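Local structure of endo-1,3-beta-glucanase, family GH16 (Zobellia galactanivorans, 4CRQ) at residues I116-R121 with Y159-D164; G130-S135 with N166-F171; G80-R85 with P96-L101; R74-Y79 with Q193-I198. The protein probably hydrolyses internal beta-1,3-glucosidic bonds in laminarin-type glucans, this chain being the family 16 catalytic module of a larger modular enzyme. The protein carries 1 engineered substitution. All blocks are in the same frame, centred on the assembly; numbering follows the deposited sequence.

Overall arrangement
Contacts 1, 2 and 3 join the two curved sheets of the family 16 beta-jelly roll face to face, whereas contact 4 ties the loop 74-79 to the start of strand 196-204. The centres of contacts 1 and 3 lie about 5 Å apart, and those of contacts 1 and 2 about 7 Å. Contact 4 is about 11 Å from contact 3, centre to centre, joined to it by the backbone pair Leu101 O and Phe197 N (2.9 Å). The strand of contact 1 carries the engineered Ser120, at a position that is probably the family's acid/base glutamate. Calcium lies about 10 Å from the side chain of Ala84 in contact 3.

Contact 1 (I116-R121 with Y159-D164); sequences IDIMSR and YSVEWD. Engineered in segment 116-121: Ser120 (natural residue Glu).
Met119 lies across one face of the Tyr159 ring: Met119 CG is 3.4 Å from Tyr159 CD1, offset toward the rim. With CG anti to the backbone N (chi1 178°), the methylene makes the closest approach, while Met119 SD stands 4.9 Å from the Tyr159 ring centroid in a Met-aromatic contact. Beside it Ile118 CG1 meets Val161 CG2 at 3.8 Å, the two side chains crossing at about a right angle, and Ile118 CG2 presses on the backbone of Ser160. Packing is looser at Ile116: Ile116 CG2 is 4.2 Å from Val161 CG1, and CD1 sits over the centre of the six-membered ring of Trp163. Glu162, which takes no part, is partly exposed. Ile118 and Met119 both face Phe98, a classic beta bulge, and with the natural glutamate at 120 the run 115-120 would fit the ExDxxE signature of family 16 laminarinases. Asp117 points away, and the engineered Ser120 makes no contact here. The side chains that meet are almost wholly hydrocarbon, ring and sulfur, so the probable catalytic strand is backed from inside the sandwich by apolar groups.

Contact 2 (G130-S135 with N166-F171); sequences GTIHWS and NSIKWF
Trp170 NE1 is hydrogen-bonded to Asp117 O, and this bond secures an indole that reaches across to Gly130 and Ile132. Gly130 CA lies over the five-membered ring, 3.4 Å from Trp170 CD1, in a CH-pi contact. A CB on Gly130 would run into CD1, which suggests that the indole can come so close because no side chain stands in the way. On the opposite face of the indole, Ile168 CG2 from the same strand sits 3.6 Å above the plane, offset toward the rim, so the ring is sandwiched between an isoleucine methyl and glycine backbone. The third approach is at the edge: Ile132 CG2 lies in the ring plane 3.7 Å from Trp170 CZ2, the two side chains crossing at about a right angle. Ile132 CG2 also touches Ile168 CD1 at 4.0 Å. Ile132 can offer this methyl because CG2 is anti to its own carbonyl carbon, with CG1 (chi1 52°) placed between N and C. An alanine in place of Trp170 would probably leave Asp117 O without its indole donor, open a gap between Ile168 and the backbone of Gly130, and leave Ile132 CG2 without the ring edge it packs on. The two strands run roughly antiparallel, at 150°, the axes of the segments approaching to 8.1 Å, and belong to facing sheets. Strand 127-135 is hydrogen-bonded between strands 115-117 and 141-149, and strand 167-172 lies between 156-163 and 175-181, so Trp170 fills the sandwich interior between them.

Contact 3 (G80-R85 with P96-L101); sequences GKIEAR and PAFWML. With EDO (1,2-ethanediol), chain I.
Ala84 and Phe98 face each other with CA atoms 8.0 Å apart, on strands that run nearly antiparallel (160°), the axes of the segments approaching to 8.7 Å. Such spacing is that of facing sheets in the beta-jelly roll of family 16: strand 80-87 pairs with 156-163 and 220-231, strand 94-102 with 115-117, 119-120 and 196-204. Phe98 is the main side chain between them. Its CG is anti to the backbone N (chi1 167°), and Ala84 CB lies over one face in a CH-pi contact, 3.8 Å from the Phe98 ring centroid and offset toward the rim. The far end of the ring reaches the opposing backbone, where Phe98 CZ stands 3.5 Å from Glu83 C. Ile82 closes the row with two branches: Ile82 CG2 touches Phe98 CZ at 3.9 Å, and CD1 meets Met100 SD, the two side chains reaching toward each other tip to tip. An alanine in place of Ile82 would probably open a gap in front of the Met100 sulfur and methyl and leave Phe98 CZ with less support. On the other side of the strand, Arg85 forms a salt bridge with Asp225, a calcium ligand, which places this strand close to the metal site. Glu83 CB points away from 96-101, and its ion pair with Lys81 NZ is long. The extended Lys81 chain reaches a 1,2-ethanediol probably taken up from the crystallisation liquor, and Lys81 NZ donates a short hydrogen bond to O1 of the diol (2.5 Å).

Contact 4 (R74-Y79 with Q193-I198); sequences RKSFKY and QNEFFI
Ser76 turns OG into the position between its backbone N and carbonyl carbon (chi1 58°); in Glu195, chi1 of -68° sets CG beside the backbone N, and the chain, extended beyond CG, carries the carboxylate to Ser76. Ser76 OG donates to Glu195 OE1 at 2.6 Å, nearly in line with the C-O bond, and is also hydrogen-bonded to Asn103 ND2, so the hydroxyl is gripped from two residues. Next along, Phe77 and Phe196 form a single antiparallel bridge as a hydrogen-bonded pair: Phe77 N to Phe196 O at 2.9 Å, and Phe196 N to Phe77 O at 2.8 Å, the latter donor standing above the carbonyl plane. Phe77 CB points away from 193-198, yet Phe77 CE2 lies 3.7 Å from Ile198 CD1. Farther out, the extended Lys78 chain lays CG over the centre of the Tyr79 ring and ends in a weak hydrogen bond from NZ to Gln193 O. Gln193 OE1 lies in the plane of the Tyr79 ring, at its edge, and accepts a very short hydrogen bond from Tyr79 OH (2.4 Å), with ring and amide planes 63° apart. Gln193 NE2 is held by Ala165 O, which is likely to limit rotation of the amide. Asn194 O is buried here with no polar partner in the model. The loop 74-79 leads from strand 62-70 to strand 80-87. It runs beside the start of strand 196-204, which pairs with 62-70 and 94-102, while Phe77 rests on Val229 and Gln231 of strand 220-231.

Contact 1 (I116-R121 with Y159-D164)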
# COMPACT_ATOMS: atom_id res chain seq x y z
N ILE A 116 -3.86 4.21 6.03
CA ILE A 116 -3.29 5.29 5.22
C ILE A 116 -2.82 4.64 3.93
O ILE A 116 -1.86 3.87 3.94
CB ILE A 116 -2.11 6.04 5.89
CG1 ILE A 116 -2.49 6.55 7.31
CG2 ILE A 116 -1.61 7.20 4.98
CD1 ILE A 116 -1.31 7.13 8.09
N ASP A 117 -3.51 4.94 2.82
CA ASP A 117 -3.08 4.48 1.50
C ASP A 117 -2.17 5.55 0.91
O ASP A 117 -2.65 6.62 0.52
CB ASP A 117 -4.29 4.19 0.59
CG ASP A 117 -5.24 3.16 1.19
OD1 ASP A 117 -4.75 2.17 1.76
OD2 ASP A 117 -6.47 3.32 1.09
N ILE A 118 -0.86 5.27 0.86
CA ILE A 118 0.13 6.24 0.38
C ILE A 118 0.05 6.32 -1.15
O ILE A 118 0.03 7.42 -1.73
CB ILE A 118 1.55 5.88 0.89
CG1 ILE A 118 1.51 5.83 2.42
CG2 ILE A 118 2.57 6.88 0.34
CD1 ILE A 118 2.80 5.33 3.02
N MET A 119 0.01 5.15 -1.79
CA MET A 119 -0.16 5.07 -3.22
C MET A 119 -1.05 3.88 -3.53
O MET A 119 -0.82 2.79 -2.98
CB MET A 119 1.20 4.91 -3.93
CG MET A 119 1.14 4.77 -5.47
SD MET A 119 0.56 3.18 -6.12
CE MET A 119 1.82 2.04 -5.54
N SER A 120 -2.07 4.07 -4.38
CA SER A 120 -2.75 2.92 -5.00
C SER A 120 -3.04 3.32 -6.46
O SER A 120 -3.15 4.51 -6.79
CB SER A 120 -4.00 2.47 -4.25
OG SER A 120 -4.96 3.49 -4.24
N ARG A 121 -3.12 2.32 -7.33
CA ARG A 121 -3.43 2.55 -8.74
C ARG A 121 -4.24 1.38 -9.24
O ARG A 121 -4.07 0.27 -8.74
CB ARG A 121 -2.14 2.69 -9.56
CG ARG A 121 -2.38 3.01 -11.04
CD ARG A 121 -1.12 2.80 -11.83
NE ARG A 121 -1.32 3.12 -13.24
CZ ARG A 121 -0.67 2.54 -14.24
NH1 ARG A 121 0.22 1.57 -14.00
NH2 ARG A 121 -0.93 2.93 -15.49
N TYR A 159 6.65 8.04 -3.97
CA TYR A 159 5.31 8.16 -3.37
C TYR A 159 5.49 8.34 -1.88
O TYR A 159 6.17 7.50 -1.25
CB TYR A 159 4.50 6.91 -3.65
CG TYR A 159 4.30 6.70 -5.14
CD1 TYR A 159 3.29 7.41 -5.82
CD2 TYR A 159 5.13 5.82 -5.88
CE1 TYR A 159 3.11 7.23 -7.18
CE2 TYR A 159 4.94 5.64 -7.26
CZ TYR A 159 3.92 6.35 -7.91
OH TYR A 159 3.67 6.22 -9.27
N SER A 160 4.91 9.39 -1.28
CA SER A 160 5.13 9.60 0.15
C SER A 160 3.93 10.24 0.82
O SER A 160 3.07 10.84 0.15
CB SER A 160 6.37 10.50 0.36
OG SER A 160 6.12 11.80 -0.16
N VAL A 161 3.89 10.10 2.14
CA VAL A 161 2.99 10.88 2.97
C VAL A 161 3.81 11.54 4.04
O VAL A 161 4.78 10.93 4.52
CB VAL A 161 1.85 10.06 3.65
CG1 VAL A 161 0.83 9.64 2.63
CG2 VAL A 161 2.41 8.89 4.50
N GLU A 162 3.45 12.77 4.42
CA GLU A 162 3.99 13.40 5.64
C GLU A 162 2.84 13.39 6.64
O GLU A 162 1.78 13.97 6.39
CB GLU A 162 4.48 14.81 5.40
CG GLU A 162 5.79 14.88 4.66
CD GLU A 162 6.24 16.29 4.33
OE1 GLU A 162 5.53 17.28 4.61
OE2 GLU A 162 7.33 16.40 3.75
N TRP A 163 3.07 12.73 7.77
CA TRP A 163 2.07 12.52 8.80
C TRP A 163 2.54 13.08 10.11
O TRP A 163 3.57 12.64 10.59
CB TRP A 163 1.83 11.01 8.84
CG TRP A 163 1.06 10.42 10.00
CD1 TRP A 163 -0.00 10.99 10.72
CD2 TRP A 163 1.26 9.10 10.56
NE1 TRP A 163 -0.45 10.12 11.68
CE2 TRP A 163 0.26 8.96 11.65
CE3 TRP A 163 2.14 8.04 10.30
CZ2 TRP A 163 0.18 7.80 12.42
CZ3 TRP A 163 2.04 6.88 11.09
CH2 TRP A 163 1.08 6.77 12.13
N ASP A 164 1.82 14.04 10.67
CA ASP A 164 2.14 14.57 12.01
C ASP A 164 0.87 14.50 12.88
O ASP A 164 -0.16 13.95 12.45
CB ASP A 164 2.74 15.99 11.93
CG ASP A 164 1.80 17.00 11.32
OD1 ASP A 164 0.55 16.89 11.37
OD2 ASP A 164 2.38 17.94 10.77

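Contact 2 (G130-S135 with N166-F171)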
# COMPACT_ATOMS: atom_id res chain seq x y z
N GLY A 130 -4.31 8.59 -3.11
CA GLY A 130 -3.90 8.73 -1.72
C GLY A 130 -5.18 8.86 -0.93
O GLY A 130 -5.98 9.75 -1.21
N THR A 131 -5.37 7.98 0.06
CA THR A 131 -6.64 7.89 0.77
C THR A 131 -6.44 7.50 2.24
O THR A 131 -5.43 6.87 2.58
CB THR A 131 -7.53 6.78 0.07
OG1 THR A 131 -7.34 6.81 -1.36
CG2 THR A 131 -9.05 6.89 0.39
N ILE A 132 -7.38 7.90 3.10
CA ILE A 132 -7.47 7.34 4.46
C ILE A 132 -8.84 6.64 4.59
O ILE A 132 -9.83 7.07 3.96
CB ILE A 132 -7.26 8.34 5.64
CG1 ILE A 132 -8.15 9.60 5.52
CG2 ILE A 132 -5.77 8.66 5.76
CD1 ILE A 132 -8.31 10.34 6.82
N HIS A 133 -8.87 5.59 5.41
CA HIS A 133 -10.10 4.89 5.79
C HIS A 133 -10.11 4.79 7.29
O HIS A 133 -9.06 4.51 7.91
CB HIS A 133 -10.20 3.50 5.16
CG HIS A 133 -10.33 3.52 3.65
ND1 HIS A 133 -9.26 3.47 2.82
CD2 HIS A 133 -11.45 3.57 2.83
CE1 HIS A 133 -9.68 3.49 1.54
NE2 HIS A 133 -11.02 3.56 1.54
N TRP A 134 -11.27 5.03 7.91
CA TRP A 134 -11.37 4.96 9.38
C TRP A 134 -12.81 4.75 9.80
O TRP A 134 -13.70 4.74 8.93
CB TRP A 134 -10.73 6.21 10.02
CG TRP A 134 -11.50 7.51 9.93
CD1 TRP A 134 -12.18 8.16 10.97
CD2 TRP A 134 -11.72 8.37 8.75
NE1 TRP A 134 -12.77 9.32 10.53
CE2 TRP A 134 -12.53 9.51 9.21
CE3 TRP A 134 -11.32 8.32 7.39
CZ2 TRP A 134 -12.94 10.54 8.34
CZ3 TRP A 134 -11.74 9.36 6.52
CH2 TRP A 134 -12.52 10.45 6.99
N SER A 135 -13.05 4.59 11.11
CA SER A 135 -14.37 4.52 11.67
C SER A 135 -14.63 5.91 12.29
O SER A 135 -13.91 6.31 13.23
CB SER A 135 -14.51 3.39 12.72
OG SER A 135 -15.85 3.27 13.21
N ASN A 166 -1.25 16.71 13.48
CA ASN A 166 -2.33 17.57 12.95
C ASN A 166 -2.84 17.28 11.54
O ASN A 166 -3.96 17.67 11.21
CB ASN A 166 -1.87 19.04 13.00
CG ASN A 166 -1.68 19.53 14.41
OD1 ASN A 166 -2.48 19.25 15.30
ND2 ASN A 166 -0.60 20.28 14.63
N SER A 167 -2.03 16.61 10.72
CA SER A 167 -2.43 16.38 9.33
C SER A 167 -1.73 15.21 8.69
O SER A 167 -0.72 14.74 9.21
CB SER A 167 -2.11 17.63 8.48
OG SER A 167 -0.71 17.87 8.46
N ILE A 168 -2.27 14.73 7.57
CA ILE A 168 -1.55 13.79 6.69
C ILE A 168 -1.55 14.51 5.35
O ILE A 168 -2.61 15.00 4.91
CB ILE A 168 -2.18 12.39 6.60
CG1 ILE A 168 -2.21 11.74 7.99
CG2 ILE A 168 -1.45 11.49 5.58
CD1 ILE A 168 -3.14 10.55 8.14
N LYS A 169 -0.39 14.56 4.71
CA LYS A 169 -0.25 15.14 3.38
C LYS A 169 0.31 14.07 2.46
O LYS A 169 1.19 13.31 2.88
CB LYS A 169 0.68 16.37 3.41
CG LYS A 169 0.22 17.53 4.31
CD LYS A 169 1.36 18.53 4.43
CE LYS A 169 1.23 19.48 5.62
NZ LYS A 169 0.62 20.77 5.26
N TRP A 170 -0.17 14.02 1.21
CA TRP A 170 0.31 13.07 0.20
C TRP A 170 1.07 13.78 -0.89
O TRP A 170 0.73 14.92 -1.26
CB TRP A 170 -0.84 12.31 -0.47
CG TRP A 170 -1.55 11.31 0.39
CD1 TRP A 170 -1.42 9.92 0.36
CD2 TRP A 170 -2.56 11.58 1.43
NE1 TRP A 170 -2.23 9.33 1.28
CE2 TRP A 170 -2.95 10.27 1.96
CE3 TRP A 170 -3.15 12.74 1.95
CZ2 TRP A 170 -3.90 10.14 2.98
CZ3 TRP A 170 -4.11 12.60 2.97
CH2 TRP A 170 -4.47 11.32 3.48
N PHE A 171 2.06 13.08 -1.44
CA PHE A 171 2.93 13.61 -2.49
C PHE A 171 3.30 12.54 -3.50
O PHE A 171 3.40 11.35 -3.14
CB PHE A 171 4.26 14.11 -1.89
CG PHE A 171 4.11 15.08 -0.73
CD1 PHE A 171 3.93 14.60 0.58
CD2 PHE A 171 4.16 16.47 -0.93
CE1 PHE A 171 3.79 15.48 1.66
CE2 PHE A 171 4.02 17.36 0.15
CZ PHE A 171 3.84 16.87 1.44

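Contact 3 (G80-R85 with P96-L101)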
# COMPACT_ATOMS: atom_id res chain seq x y z
N GLY A 80 5.58 10.52 10.73
CA GLY A 80 6.78 10.50 9.92
C GLY A 80 6.57 10.82 8.48
O GLY A 80 5.44 11.08 8.04
N LYS A 81 7.68 10.84 7.73
CA LYS A 81 7.61 10.95 6.27
C LYS A 81 7.84 9.49 5.85
O LYS A 81 8.93 8.94 6.10
CB LYS A 81 8.66 11.88 5.72
CG LYS A 81 8.71 11.92 4.22
CD LYS A 81 9.75 12.95 3.79
CE LYS A 81 10.02 12.81 2.31
NZ LYS A 81 11.06 13.76 1.83
N ILE A 82 6.84 8.86 5.22
CA ILE A 82 6.91 7.44 4.88
C ILE A 82 6.87 7.40 3.36
O ILE A 82 5.89 7.90 2.72
CB ILE A 82 5.76 6.62 5.51
CG1 ILE A 82 5.80 6.71 7.06
CG2 ILE A 82 5.79 5.14 5.07
CD1 ILE A 82 4.78 7.64 7.65
N GLU A 83 7.89 6.81 2.74
CA GLU A 83 7.99 6.88 1.29
C GLU A 83 8.60 5.67 0.63
O GLU A 83 9.28 4.86 1.27
CB GLU A 83 8.82 8.09 0.93
CG GLU A 83 10.31 8.06 1.26
CD GLU A 83 10.92 9.38 0.87
OE1 GLU A 83 10.52 9.97 -0.16
OE2 GLU A 83 11.81 9.86 1.54
N ALA A 84 8.40 5.54 -0.66
CA ALA A 84 8.96 4.45 -1.44
C ALA A 84 9.19 4.94 -2.86
O ALA A 84 8.45 5.82 -3.37
CB ALA A 84 8.02 3.25 -1.48
N ARG A 85 10.21 4.36 -3.50
CA ARG A 85 10.56 4.68 -4.89
C ARG A 85 10.09 3.45 -5.69
O ARG A 85 10.63 2.37 -5.54
CB ARG A 85 12.06 4.98 -5.02
CG ARG A 85 12.50 5.29 -6.45
CD ARG A 85 13.89 5.91 -6.49
NE ARG A 85 14.19 6.34 -7.87
CZ ARG A 85 14.72 5.56 -8.81
NH1 ARG A 85 15.06 4.29 -8.53
NH2 ARG A 85 14.94 6.05 -10.04
N PRO A 96 -1.81 -2.37 -7.64
CA PRO A 96 -0.71 -2.26 -6.69
C PRO A 96 -1.02 -1.24 -5.59
O PRO A 96 -1.84 -0.31 -5.80
CB PRO A 96 0.42 -1.71 -7.57
CG PRO A 96 -0.30 -0.82 -8.58
CD PRO A 96 -1.52 -1.64 -8.91
N ALA A 97 -0.39 -1.41 -4.42
CA ALA A 97 -0.58 -0.44 -3.32
C ALA A 97 0.58 -0.41 -2.35
O ALA A 97 1.25 -1.43 -2.18
CB ALA A 97 -1.89 -0.73 -2.56
N PHE A 98 0.79 0.76 -1.73
CA PHE A 98 1.80 1.00 -0.72
C PHE A 98 1.00 1.71 0.35
O PHE A 98 0.46 2.79 0.10
CB PHE A 98 2.88 1.89 -1.33
CG PHE A 98 3.88 2.50 -0.33
CD1 PHE A 98 4.43 1.80 0.78
CD2 PHE A 98 4.32 3.84 -0.55
CE1 PHE A 98 5.37 2.41 1.64
CE2 PHE A 98 5.23 4.46 0.31
CZ PHE A 98 5.76 3.74 1.41
N TRP A 99 0.90 1.11 1.53
CA TRP A 99 -0.05 1.59 2.53
C TRP A 99 0.29 1.25 3.95
O TRP A 99 1.35 0.66 4.19
CB TRP A 99 -1.46 1.12 2.15
CG TRP A 99 -1.64 -0.36 1.88
CD1 TRP A 99 -0.97 -1.19 0.97
CD2 TRP A 99 -2.64 -1.23 2.51
NE1 TRP A 99 -1.46 -2.47 1.00
CE2 TRP A 99 -2.47 -2.56 1.91
CE3 TRP A 99 -3.61 -1.04 3.48
CZ2 TRP A 99 -3.26 -3.64 2.29
CZ3 TRP A 99 -4.41 -2.12 3.85
CH2 TRP A 99 -4.24 -3.40 3.27
N MET A 100 -0.57 1.63 4.89
CA MET A 100 -0.28 1.45 6.32
C MET A 100 -1.57 1.14 7.05
O MET A 100 -2.64 1.62 6.66
CB MET A 100 0.31 2.74 6.93
CG MET A 100 1.53 3.29 6.18
SD MET A 100 2.22 4.76 6.95
CE MET A 100 3.14 4.03 8.30
N LEU A 101 -1.47 0.33 8.09
CA LEU A 101 -2.62 0.01 8.96
C LEU A 101 -2.26 0.18 10.43
O LEU A 101 -1.10 -0.06 10.80
CB LEU A 101 -3.06 -1.45 8.74
CG LEU A 101 -3.85 -1.79 7.46
CD1 LEU A 101 -3.86 -3.30 7.21
CD2 LEU A 101 -5.27 -1.25 7.49
C1 EDO I . 13.82 13.62 4.31
O1 EDO I . 13.26 13.54 3.00
C2 EDO I . 15.27 14.10 4.23
O2 EDO I . 15.25 15.40 3.67

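Contact 4 (R74-Y79 with Q193-I198)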
# COMPACT_ATOMS: atom_id res chain seq x y z
N ARG A 74 6.98 -6.14 13.62
CA ARG A 74 8.43 -5.94 13.44
C ARG A 74 8.81 -4.48 13.38
O ARG A 74 9.82 -4.08 14.00
CB ARG A 74 8.96 -6.71 12.21
CG ARG A 74 8.62 -8.18 12.33
CD ARG A 74 9.31 -9.07 11.36
NE ARG A 74 8.93 -10.47 11.57
CZ ARG A 74 9.42 -11.48 10.85
NH1 ARG A 74 10.32 -11.23 9.88
NH2 ARG A 74 9.03 -12.72 11.09
N LYS A 75 8.01 -3.66 12.67
CA LYS A 75 8.36 -2.26 12.55
C LYS A 75 7.10 -1.45 12.45
O LYS A 75 6.27 -1.74 11.60
CB LYS A 75 9.29 -2.09 11.33
CG LYS A 75 10.14 -0.86 11.29
CD LYS A 75 11.11 -0.62 12.43
CE LYS A 75 12.21 -1.64 12.67
NZ LYS A 75 13.19 -1.01 13.61
N SER A 76 6.94 -0.45 13.32
CA SER A 76 5.74 0.40 13.24
C SER A 76 6.14 1.80 13.69
O SER A 76 7.17 1.99 14.41
CB SER A 76 4.55 -0.16 14.05
OG SER A 76 4.92 -0.32 15.40
N PHE A 77 5.35 2.77 13.24
CA PHE A 77 5.67 4.19 13.35
C PHE A 77 4.50 4.99 13.77
O PHE A 77 3.39 4.74 13.29
CB PHE A 77 6.18 4.73 11.96
CG PHE A 77 7.28 3.87 11.39
CD1 PHE A 77 8.63 4.02 11.83
CD2 PHE A 77 6.96 2.85 10.45
CE1 PHE A 77 9.63 3.20 11.30
CE2 PHE A 77 7.97 2.03 9.94
CZ PHE A 77 9.30 2.20 10.37
N LYS A 78 4.75 5.96 14.64
CA LYS A 78 3.75 6.98 14.98
C LYS A 78 4.30 8.29 14.45
O LYS A 78 5.23 8.85 15.01
CB LYS A 78 3.46 7.03 16.48
CG LYS A 78 2.43 8.09 16.87
CD LYS A 78 2.22 8.03 18.38
CE LYS A 78 1.55 9.28 18.88
NZ LYS A 78 1.02 9.08 20.26
N TYR A 79 3.71 8.78 13.34
CA TYR A 79 4.13 9.99 12.59
C TYR A 79 5.37 9.70 11.75
O TYR A 79 6.11 8.76 12.02
CB TYR A 79 4.35 11.25 13.47
CG TYR A 79 3.28 11.47 14.50
CD1 TYR A 79 1.90 11.41 14.15
CD2 TYR A 79 3.62 11.76 15.83
CE1 TYR A 79 0.92 11.61 15.10
CE2 TYR A 79 2.65 11.97 16.78
CZ TYR A 79 1.30 11.89 16.41
OH TYR A 79 0.40 12.10 17.39
N GLN A 193 -3.50 8.87 15.66
CA GLN A 193 -2.53 9.26 16.67
C GLN A 193 -1.84 8.04 17.30
O GLN A 193 -1.28 8.12 18.38
CB GLN A 193 -3.19 10.09 17.78
CG GLN A 193 -3.96 11.29 17.28
CD GLN A 193 -3.08 12.38 16.74
OE1 GLN A 193 -1.95 12.54 17.17
NE2 GLN A 193 -3.61 13.14 15.82
N ASN A 194 -1.88 6.91 16.60
CA ASN A 194 -1.32 5.65 17.08
C ASN A 194 -0.24 5.13 16.13
O ASN A 194 -0.01 5.74 15.06
CB ASN A 194 -2.45 4.62 17.23
CG ASN A 194 -3.50 5.00 18.29
OD1 ASN A 194 -4.71 4.77 18.10
ND2 ASN A 194 -3.05 5.56 19.41
N GLU A 195 0.42 4.03 16.49
CA GLU A 195 1.45 3.42 15.64
C GLU A 195 0.81 2.61 14.51
O GLU A 195 -0.18 1.91 14.72
CB GLU A 195 2.42 2.53 16.42
CG GLU A 195 3.30 3.33 17.37
CD GLU A 195 4.55 2.61 17.81
OE1 GLU A 195 4.95 1.59 17.22
OE2 GLU A 195 5.18 3.08 18.76
N PHE A 196 1.40 2.72 13.32
CA PHE A 196 0.96 2.01 12.12
C PHE A 196 2.10 1.20 11.51
O PHE A 196 3.25 1.65 11.56
CB PHE A 196 0.46 3.00 11.02
CG PHE A 196 -0.94 3.59 11.24
CD1 PHE A 196 -1.31 4.26 12.43
CD2 PHE A 196 -1.89 3.49 10.21
CE1 PHE A 196 -2.60 4.77 12.56
CE2 PHE A 196 -3.17 4.01 10.33
CZ PHE A 196 -3.54 4.65 11.52
N PHE A 197 1.82 0.03 10.94
CA PHE A 197 2.83 -0.76 10.21
C PHE A 197 2.63 -0.55 8.69
O PHE A 197 1.57 -0.03 8.26
CB PHE A 197 2.81 -2.25 10.61
CG PHE A 197 1.48 -2.95 10.37
CD1 PHE A 197 1.20 -3.56 9.12
CD2 PHE A 197 0.51 -3.03 11.39
CE1 PHE A 197 -0.02 -4.23 8.90
CE2 PHE A 197 -0.72 -3.69 11.17
CZ PHE A 197 -0.98 -4.29 9.92
N ILE A 198 3.61 -0.94 7.88
CA ILE A 198 3.60 -0.71 6.42
C ILE A 198 3.25 -2.00 5.64
O ILE A 198 3.65 -3.12 6.10
CB ILE A 198 4.99 -0.19 5.99
CG1 ILE A 198 5.25 1.19 6.62
CG2 ILE A 198 5.13 -0.08 4.45
CD1 ILE A 198 6.69 1.70 6.53